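PDB 5AWV: putative hexose oxidase, which binds FAD covalently and, as a putative hexose oxidase, probably oxidises a sugar of glycopeptide antibiotics such as teicoplanin. Local coordinates for residues R83-S88 / P100-I105; E94-N99 / N472-D477. All blocks are in the same frame, centred on the assembly; numbering follows the deposited sequence.

In the fold
Both interactions rest against the same FAD and are largely buried, but they hold different parts of the fold together. Interaction 1 (83-88 with 100-105) is local: it pairs two neighbouring parallel strands of the four-stranded sheet within the FAD-binding region, through backbone bonds, aliphatic side chains and the long R83 chain lying along D101. Interaction 2 (94-99 with 472-477) joins two loops some 370 residues apart, one from the FAD-binding region and one from the berberine-like region, and relies on a carboxylate, a water and a ring-proline contact. The loop 94-99 lies in the connection between the strands of interaction 1, and an R87-D98 salt bridge ties the two contacts together.

Interaction 1 (R83-S88 / P100-I105); sequences RVAVRS and PDVKVI. With FAD (flavin-adenine dinucleotide), chain M.
R83 stretches its side chain past D101, CG anti to its own backbone N (chi1 178°) and the chain extended as far as NE. Its methylenes run along the D101 backbone carbonyl, and R83 NH1 comes to 3.6 Å from D101 CB. The D101 carboxylate is turned 42° from the guanidinium plane; R83 NH1 and D101 OD2 are 4.0 Å apart, a long salt bridge in which charges attract but no N-H points at the oxygen. D101 OD1 instead pairs with K189 of the second subunit. Alongside, strands 84-87 and 104-107 run parallel. R83 O accepts two backbone bonds, from V104 N and, less straight, from K103 N, and A85 N returns one to V104 O at 3.0 Å. V84 and V104 face helix 67-80. On the other face, A85 CB meets both methyls of V102, 3.9 Å from CG1, while I105 places CG2 against R87 CB and CD1 against R87 NH2. R87 bends at chi3 (-61°); NH1 forms a salt bridge with D98 and NH2 a hydrogen bond to L45 O. FAD is held by V86 and by S88, just past the strand: V86 O takes the ribose O2B hydroxyl at 2.7 Å, S88 N binds phosphate oxygen O2A at 2.9 Å, and S88 OG donates to adenine N7A at 2.7 Å. Aliphatic packing and backbone bonds thus hold the strand that places V86 and S88 against the adenosine and phosphate, leaving the charged pair at the partly exposed margin.

Interaction 2 (E94-N99 / N472-D477); sequences EDFVDN and NYPDSD. With FAD (flavin-adenine dinucleotide), chain M; N1L (2-amino-2-deoxy-beta-D-glucopyranuronic acid), chain B.
F96 lays the CZ end of its ring against the pyrrolidine of P474, F96 CZ to P474 CB 3.6 Å, the two side chains oblique to each other. This loop-to-loop contact joins the FAD-binding and berberine-like regions of a flavoprotein oxidase; the same F96 ring stacks on H517 and turns its edge to the ribose O3B of FAD. Beside it E94, bent at chi2 (-67°), runs CG past P474 O and brings its carboxylate to the start of the 3-10 turn. S476 N donates to E94 OE2 at 2.9 Å, from above the carboxylate plane, while D95 N meets OE1 on its anti lone pair. Within 472-477, D475 OD1 accepts from D477 N, an Asx turn. D475 also pairs with K365 and K367, positive charges that probably offset its closeness to E94. On the cofactor side N472 OD1 takes the ribityl O4' hydroxyl at 2.8 Å, and the Y473 ring offers one face, toward its rim, to O4 of the bound aminoglucuronic acid. A water bridges the two loops, donating to E94 OE1 and, at 2.7 Å, to D95 OD1, and hydrogen-bonded to S476 OG at 2.6 Å.

Interaction 1 (R83-S88 / P100-I105)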
loop_
_atom_site.group_PDB
_atom_site.type_symbol
_atom_site.label_atom_id
_atom_site.label_comp_id
_atom_site.label_asym_id
_atom_site.label_seq_id
_atom_site.Cartn_x
_atom_site.Cartn_y
_atom_site.Cartn_z
ATOM N N ARG A 83 5.158 22.923 5.941
ATOM C CA ARG A 83 5.536 21.632 5.366
ATOM C C ARG A 83 4.343 20.621 5.461
ATOM O O ARG A 83 3.741 20.461 6.508
ATOM C CB ARG A 83 6.666 21.043 6.094
ATOM C CG ARG A 83 7.017 19.711 5.524
ATOM C CD ARG A 83 8.448 19.427 5.819
ATOM N NE ARG A 83 8.727 18.046 5.542
ATOM C CZ ARG A 83 9.905 17.478 5.698
ATOM N NH1 ARG A 83 10.963 18.187 6.160
ATOM N NH2 ARG A 83 10.008 16.189 5.419
ATOM N N VAL A 84 3.961 20.059 4.338
ATOM C CA VAL A 84 2.722 19.276 4.276
ATOM C C VAL A 84 3.050 17.796 4.005
ATOM O O VAL A 84 4.036 17.509 3.321
ATOM C CB VAL A 84 1.775 19.839 3.209
ATOM C CG1 VAL A 84 2.284 19.687 1.796
ATOM C CG2 VAL A 84 0.365 19.277 3.325
ATOM N N ALA A 85 2.184 16.886 4.482
ATOM C CA ALA A 85 2.216 15.489 4.056
ATOM C C ALA A 85 0.760 14.973 3.985
ATOM O O ALA A 85 -0.082 15.409 4.771
ATOM C CB ALA A 85 3.031 14.683 5.026
ATOM N N VAL A 86 0.473 14.107 3.029
ATOM C CA VAL A 86 -0.863 13.528 2.842
ATOM C C VAL A 86 -0.869 12.213 3.618
ATOM O O VAL A 86 0.139 11.537 3.672
ATOM C CB VAL A 86 -1.178 13.210 1.353
ATOM C CG1 VAL A 86 -2.581 12.623 1.216
ATOM C CG2 VAL A 86 -0.949 14.458 0.524
ATOM N N ARG A 87 -1.965 11.910 4.305
ATOM C CA ARG A 87 -2.172 10.577 4.829
ATOM C C ARG A 87 -3.429 9.959 4.252
ATOM O O ARG A 87 -4.473 10.505 4.328
ATOM C CB ARG A 87 -2.256 10.545 6.331
ATOM C CG ARG A 87 -1.887 9.168 6.884
ATOM C CD ARG A 87 -2.396 8.934 8.219
ATOM N NE ARG A 87 -1.957 9.836 9.317
ATOM C CZ ARG A 87 -0.870 9.793 10.057
ATOM N NH1 ARG A 87 0.117 8.997 9.817
ATOM N NH2 ARG A 87 -0.801 10.628 11.122
ATOM N N SER A 88 -3.296 8.767 3.706
ATOM C CA SER A 88 -4.451 8.017 3.241
ATOM C C SER A 88 -4.645 6.862 4.205
ATOM O O SER A 88 -5.427 6.977 5.161
ATOM C CB SER A 88 -4.236 7.608 1.801
ATOM O OG SER A 88 -4.297 8.760 0.961
ATOM N N PRO A 100 8.823 15.165 13.169
ATOM C CA PRO A 100 8.715 16.494 13.777
ATOM C C PRO A 100 8.595 17.679 12.794
ATOM O O PRO A 100 8.100 18.736 13.186
ATOM C CB PRO A 100 9.989 16.602 14.623
ATOM C CG PRO A 100 10.603 15.232 14.668
ATOM C CD PRO A 100 10.032 14.421 13.578
ATOM N N ASP A 101 9.065 17.556 11.561
ATOM C CA ASP A 101 9.001 18.666 10.610
ATOM C C ASP A 101 7.711 18.912 9.849
ATOM O O ASP A 101 7.493 20.015 9.350
ATOM C CB ASP A 101 10.151 18.589 9.620
ATOM C CG ASP A 101 11.495 18.635 10.306
ATOM O OD1 ASP A 101 11.612 19.238 11.367
ATOM O OD2 ASP A 101 12.431 18.002 9.823
ATOM N N VAL A 102 6.792 17.957 9.844
ATOM C CA VAL A 102 5.549 18.097 9.113
ATOM C C VAL A 102 4.641 18.972 9.935
ATOM O O VAL A 102 4.297 18.683 11.090
ATOM C CB VAL A 102 4.887 16.698 8.804
ATOM C CG1 VAL A 102 3.495 16.839 8.288
ATOM C CG2 VAL A 102 5.676 15.979 7.719
ATOM N N LYS A 103 4.140 20.020 9.318
ATOM C CA LYS A 103 3.259 20.885 10.050
ATOM C C LYS A 103 1.803 20.758 9.718
ATOM O O LYS A 103 0.956 21.208 10.511
ATOM C CB LYS A 103 3.707 22.339 9.826
ATOM C CG LYS A 103 5.110 22.636 10.306
ATOM C CD LYS A 103 5.286 22.505 11.810
ATOM C CE LYS A 103 6.763 22.596 12.183
ATOM N NZ LYS A 103 6.852 22.587 13.670
ATOM N N VAL A 104 1.491 20.312 8.525
ATOM C CA VAL A 104 0.116 20.029 8.214
ATOM C C VAL A 104 0.002 18.637 7.640
ATOM O O VAL A 104 0.740 18.291 6.715
ATOM C CB VAL A 104 -0.381 21.020 7.187
ATOM C CG1 VAL A 104 -1.782 20.724 6.803
ATOM C CG2 VAL A 104 -0.405 22.439 7.807
ATOM N N ILE A 105 -0.969 17.867 8.125
ATOM C CA ILE A 105 -1.347 16.612 7.450
ATOM C C ILE A 105 -2.647 16.809 6.702
ATOM O O ILE A 105 -3.619 17.282 7.281
ATOM C CB ILE A 105 -1.447 15.456 8.471
ATOM C CG1 ILE A 105 -0.093 15.264 9.083
ATOM C CG2 ILE A 105 -1.933 14.180 7.768
ATOM C CD1 ILE A 105 -0.013 14.217 10.154
HETATM P PA FAD M . 0.344 6.514 3.982
HETATM O O1A FAD M . 1.289 6.354 5.154
HETATM O O2A FAD M . -0.948 7.172 4.141
HETATM O O5B FAD M . 1.102 7.161 2.754
HETATM C C5B FAD M . 2.400 6.681 2.261
HETATM C C4B FAD M . 3.068 7.753 1.458
HETATM O O4B FAD M . 2.324 8.142 0.298
HETATM C C3B FAD M . 3.371 9.066 2.198
HETATM O O3B FAD M . 4.535 9.771 1.704
HETATM C C2B FAD M . 2.103 9.803 1.893
HETATM O O2B FAD M . 2.278 11.166 2.098
HETATM C C1B FAD M . 1.815 9.434 0.476
HETATM N N9A FAD M . 0.406 9.543 0.177
HETATM C C8A FAD M . -0.654 8.996 0.784
HETATM N N7A FAD M . -1.808 9.279 0.140
HETATM C C5A FAD M . -1.496 10.008 -0.923
HETATM C C6A FAD M . -2.257 10.699 -1.985
HETATM N N6A FAD M . -3.583 10.596 -1.973
HETATM N N1A FAD M . -1.536 11.372 -2.930
HETATM C C2A FAD M . -0.175 11.464 -2.872
HETATM N N3A FAD M . 0.593 10.894 -1.903
HETATM C C4A FAD M . -0.047 10.215 -0.908
HETATM N N1 FAD M . 2.592 -3.295 -0.077
HETATM C C2 FAD M . 2.410 -4.200 -1.085
HETATM O O2 FAD M . 2.624 -3.847 -2.267
HETATM N N3 FAD M . 1.978 -5.451 -0.861
HETATM C C4 FAD M . 1.569 -5.859 0.359
HETATM O O4 FAD M . 1.126 -7.014 0.548
HETATM C C4X FAD M . 1.697 -4.930 1.490
HETATM N N5 FAD M . 1.310 -5.263 2.772
HETATM C C5X FAD M . 1.336 -4.368 3.807
HETATM C C6 FAD M . 0.852 -4.773 5.068
HETATM C C7 FAD M . 1.013 -3.815 6.105
HETATM C C7M FAD M . 0.545 -4.198 7.532
HETATM C C8 FAD M . 1.568 -2.422 5.879
HETATM C C8M FAD M . 1.470 -1.348 6.936
HETATM C C9 FAD M . 1.968 -2.075 4.570
HETATM C C9A FAD M . 1.901 -2.987 3.557
HETATM N N10 FAD M . 2.319 -2.688 2.232
HETATM C C10 FAD M . 2.207 -3.594 1.190
HETATM C "C1'" FAD M . 2.932 -1.358 1.911
HETATM C "C2'" FAD M . 1.957 -0.379 1.374
HETATM O "O2'" FAD M . 1.778 -0.709 0.009
HETATM C "C3'" FAD M . 2.653 0.926 1.481
HETATM O "O3'" FAD M . 2.943 1.089 2.871
HETATM C "C4'" FAD M . 1.736 2.071 0.972
HETATM O "O4'" FAD M . 2.589 3.170 0.644
HETATM C "C5'" FAD M . 0.806 2.478 2.087
HETATM O "O5'" FAD M . -0.146 3.450 1.614
HETATM P P FAD M . -1.024 4.223 2.661
HETATM O O1P FAD M . -1.972 5.078 1.974
HETATM O O2P FAD M . -1.638 3.320 3.695
HETATM O O3P FAD M . 0.135 4.977 3.468
#

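Interaction 2 (E94-N99 / N472-D477)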
loop_
_atom_site.group_PDB
_atom_site.type_symbol
_atom_site.label_atom_id
_atom_site.label_comp_id
_atom_site.label_asym_id
_atom_site.label_seq_id
_atom_site.Cartn_x
_atom_site.Cartn_y
_atom_site.Cartn_z
ATOM N N GLU A 94 8.096 4.293 6.570
ATOM C CA GLU A 94 9.033 5.355 6.959
ATOM C C GLU A 94 8.288 6.545 7.561
ATOM O O GLU A 94 7.077 6.581 7.626
ATOM C CB GLU A 94 9.913 5.812 5.761
ATOM C CG GLU A 94 11.176 5.010 5.611
ATOM C CD GLU A 94 12.157 5.226 6.760
ATOM O OE1 GLU A 94 11.857 6.060 7.646
ATOM O OE2 GLU A 94 13.204 4.578 6.747
ATOM N N ASP A 95 9.054 7.520 8.035
ATOM C CA ASP A 95 8.532 8.751 8.684
ATOM C C ASP A 95 8.095 9.843 7.707
ATOM O O ASP A 95 8.188 11.028 8.036
ATOM C CB ASP A 95 9.595 9.360 9.609
ATOM C CG ASP A 95 10.754 9.983 8.832
ATOM O OD1 ASP A 95 10.898 9.777 7.558
ATOM O OD2 ASP A 95 11.524 10.680 9.530
ATOM N N PHE A 96 7.539 9.478 6.566
ATOM C CA PHE A 96 7.228 10.470 5.552
ATOM C C PHE A 96 6.071 11.364 5.994
ATOM O O PHE A 96 5.986 12.524 5.578
ATOM C CB PHE A 96 6.861 9.839 4.225
ATOM C CG PHE A 96 7.930 8.990 3.588
ATOM C CD1 PHE A 96 9.269 8.978 4.015
ATOM C CD2 PHE A 96 7.599 8.225 2.476
ATOM C CE1 PHE A 96 10.210 8.217 3.344
ATOM C CE2 PHE A 96 8.560 7.451 1.824
ATOM C CZ PHE A 96 9.872 7.423 2.266
ATOM N N VAL A 97 5.175 10.847 6.827
ATOM C CA VAL A 97 4.051 11.609 7.308
ATOM C C VAL A 97 4.259 12.022 8.752
ATOM O O VAL A 97 3.938 13.182 9.073
ATOM C CB VAL A 97 2.737 10.803 7.182
ATOM C CG1 VAL A 97 1.524 11.571 7.677
ATOM C CG2 VAL A 97 2.563 10.372 5.710
ATOM N N ASP A 98 4.704 11.094 9.609
ATOM C CA ASP A 98 4.790 11.319 11.032
ATOM C C ASP A 98 6.270 11.598 11.373
ATOM O O ASP A 98 7.095 10.690 11.477
ATOM C CB ASP A 98 4.295 10.151 11.836
ATOM C CG ASP A 98 2.801 9.929 11.699
ATOM O OD1 ASP A 98 2.032 10.904 11.805
ATOM O OD2 ASP A 98 2.419 8.728 11.537
ATOM N N ASN A 99 6.613 12.885 11.389
ATOM C CA ASN A 99 7.986 13.337 11.779
ATOM C C ASN A 99 7.822 14.719 12.403
ATOM O O ASN A 99 6.834 15.390 12.132
ATOM C CB ASN A 99 9.029 13.256 10.618
ATOM C CG ASN A 99 8.695 14.150 9.464
ATOM O OD1 ASN A 99 8.434 13.700 8.319
ATOM N ND2 ASN A 99 8.623 15.417 9.731
ATOM N N ASN A 472 7.321 1.006 -2.311
ATOM C CA ASN A 472 6.306 0.849 -1.246
ATOM C C ASN A 472 6.782 0.244 0.036
ATOM O O ASN A 472 6.040 0.272 1.057
ATOM C CB ASN A 472 5.050 0.112 -1.758
ATOM C CG ASN A 472 3.918 1.028 -2.160
ATOM O OD1 ASN A 472 3.805 2.155 -1.692
ATOM N ND2 ASN A 472 3.058 0.526 -3.023
ATOM N N TYR A 473 8.016 -0.267 -0.011
ATOM C CA TYR A 473 8.777 -0.615 1.205
ATOM C C TYR A 473 9.962 0.316 1.445
ATOM O O TYR A 473 11.151 -0.102 1.479
ATOM C CB TYR A 473 9.314 -2.032 1.041
ATOM C CG TYR A 473 8.355 -3.136 0.867
ATOM C CD1 TYR A 473 7.002 -3.050 1.210
ATOM C CD2 TYR A 473 8.819 -4.329 0.224
ATOM C CE1 TYR A 473 6.134 -4.119 0.982
ATOM C CE2 TYR A 473 7.959 -5.437 0.024
ATOM C CZ TYR A 473 6.622 -5.349 0.415
ATOM O OH TYR A 473 5.782 -6.513 0.182
ATOM N N PRO A 474 9.666 1.600 1.554
ATOM C CA PRO A 474 10.766 2.563 1.660
ATOM C C PRO A 474 11.651 2.332 2.907
ATOM O O PRO A 474 11.167 1.990 3.969
ATOM C CB PRO A 474 10.085 3.885 1.754
ATOM C CG PRO A 474 8.783 3.542 2.435
ATOM C CD PRO A 474 8.377 2.210 1.870
ATOM N N ASP A 475 12.910 2.574 2.716
ATOM C CA ASP A 475 13.958 2.402 3.757
ATOM C C ASP A 475 15.025 3.533 3.593
ATOM O O ASP A 475 15.841 3.471 2.682
ATOM C CB ASP A 475 14.612 1.086 3.530
ATOM C CG ASP A 475 15.793 0.816 4.509
ATOM O OD1 ASP A 475 15.981 1.568 5.509
ATOM O OD2 ASP A 475 16.471 -0.211 4.253
ATOM N N SER A 476 14.956 4.552 4.472
ATOM C CA SER A 476 15.905 5.665 4.545
ATOM C C SER A 476 17.356 5.269 4.686
ATOM O O SER A 476 18.201 6.050 4.295
ATOM C CB SER A 476 15.561 6.556 5.753
ATOM O OG SER A 476 14.392 7.190 5.280
ATOM N N ASP A 477 17.633 4.014 5.121
ATOM C CA ASP A 477 18.970 3.532 5.247
ATOM C C ASP A 477 19.621 3.440 3.900
ATOM O O ASP A 477 20.890 3.490 3.807
ATOM C CB ASP A 477 19.071 2.145 5.913
ATOM C CG ASP A 477 18.547 2.089 7.321
ATOM O OD1 ASP A 477 18.176 3.083 7.976
ATOM O OD2 ASP A 477 18.493 0.969 7.809
HETATM P PA FAD M . 0.344 6.514 3.982
HETATM O O1A FAD M . 1.289 6.354 5.154
HETATM O O2A FAD M . -0.948 7.172 4.141
HETATM O O5B FAD M . 1.102 7.161 2.754
HETATM C C5B FAD M . 2.400 6.681 2.261
HETATM C C4B FAD M . 3.068 7.753 1.458
HETATM O O4B FAD M . 2.324 8.142 0.298
HETATM C C3B FAD M . 3.371 9.066 2.198
HETATM O O3B FAD M . 4.535 9.771 1.704
HETATM C C2B FAD M . 2.103 9.803 1.893
HETATM O O2B FAD M . 2.278 11.166 2.098
HETATM C C1B FAD M . 1.815 9.434 0.476
HETATM N N9A FAD M . 0.406 9.543 0.177
HETATM C C8A FAD M . -0.654 8.996 0.784
HETATM N N7A FAD M . -1.808 9.279 0.140
HETATM C C5A FAD M . -1.496 10.008 -0.923
HETATM C C6A FAD M . -2.257 10.699 -1.985
HETATM N N6A FAD M . -3.583 10.596 -1.973
HETATM N N1A FAD M . -1.536 11.372 -2.930
HETATM C C2A FAD M . -0.175 11.464 -2.872
HETATM N N3A FAD M . 0.593 10.894 -1.903
HETATM C C4A FAD M . -0.047 10.215 -0.908
HETATM N N1 FAD M . 2.592 -3.295 -0.077
HETATM C C2 FAD M . 2.410 -4.200 -1.085
HETATM O O2 FAD M . 2.624 -3.847 -2.267
HETATM N N3 FAD M . 1.978 -5.451 -0.861
HETATM C C4 FAD M . 1.569 -5.859 0.359
HETATM O O4 FAD M . 1.126 -7.014 0.548
HETATM C C4X FAD M . 1.697 -4.930 1.490
HETATM N N5 FAD M . 1.310 -5.263 2.772
HETATM C C5X FAD M . 1.336 -4.368 3.807
HETATM C C6 FAD M . 0.852 -4.773 5.068
HETATM C C7 FAD M . 1.013 -3.815 6.105
HETATM C C7M FAD M . 0.545 -4.198 7.532
HETATM C C8 FAD M . 1.568 -2.422 5.879
HETATM C C8M FAD M . 1.470 -1.348 6.936
HETATM C C9 FAD M . 1.968 -2.075 4.570
HETATM C C9A FAD M . 1.901 -2.987 3.557
HETATM N N10 FAD M . 2.319 -2.688 2.232
HETATM C C10 FAD M . 2.207 -3.594 1.190
HETATM C "C1'" FAD M . 2.932 -1.358 1.911
HETATM C "C2'" FAD M . 1.957 -0.379 1.374
HETATM O "O2'" FAD M . 1.778 -0.709 0.009
HETATM C "C3'" FAD M . 2.653 0.926 1.481
HETATM O "O3'" FAD M . 2.943 1.089 2.871
HETATM C "C4'" FAD M . 1.736 2.071 0.972
HETATM O "O4'" FAD M . 2.589 3.170 0.644
HETATM C "C5'" FAD M . 0.806 2.478 2.087
HETATM O "O5'" FAD M . -0.146 3.450 1.614
HETATM P P FAD M . -1.024 4.223 2.661
HETATM O O1P FAD M . -1.972 5.078 1.974
HETATM O O2P FAD M . -1.638 3.320 3.695
HETATM O O3P FAD M . 0.135 4.977 3.468
HETATM C C1 N1L B . 3.331 -6.909 6.915
HETATM C C2 N1L B . 4.827 -6.682 7.477
HETATM C C3 N1L B . 5.656 -5.720 6.604
HETATM C C4 N1L B . 5.644 -6.270 5.194
HETATM C C5 N1L B . 4.194 -6.208 4.640
HETATM C C6 N1L B . 4.099 -6.622 3.148
HETATM N N2 N1L B . 4.864 -6.184 8.851
HETATM O O3 N1L B . 7.090 -5.659 7.063
HETATM O O4 N1L B . 6.625 -5.529 4.306
HETATM O O5 N1L B . 3.342 -7.145 5.410
HETATM O O6B N1L B . 3.900 -8.014 2.926
HETATM O O6A N1L B . 5.278 -6.379 2.492
HETATM O O HOH W 1 13.409 8.845 7.021
#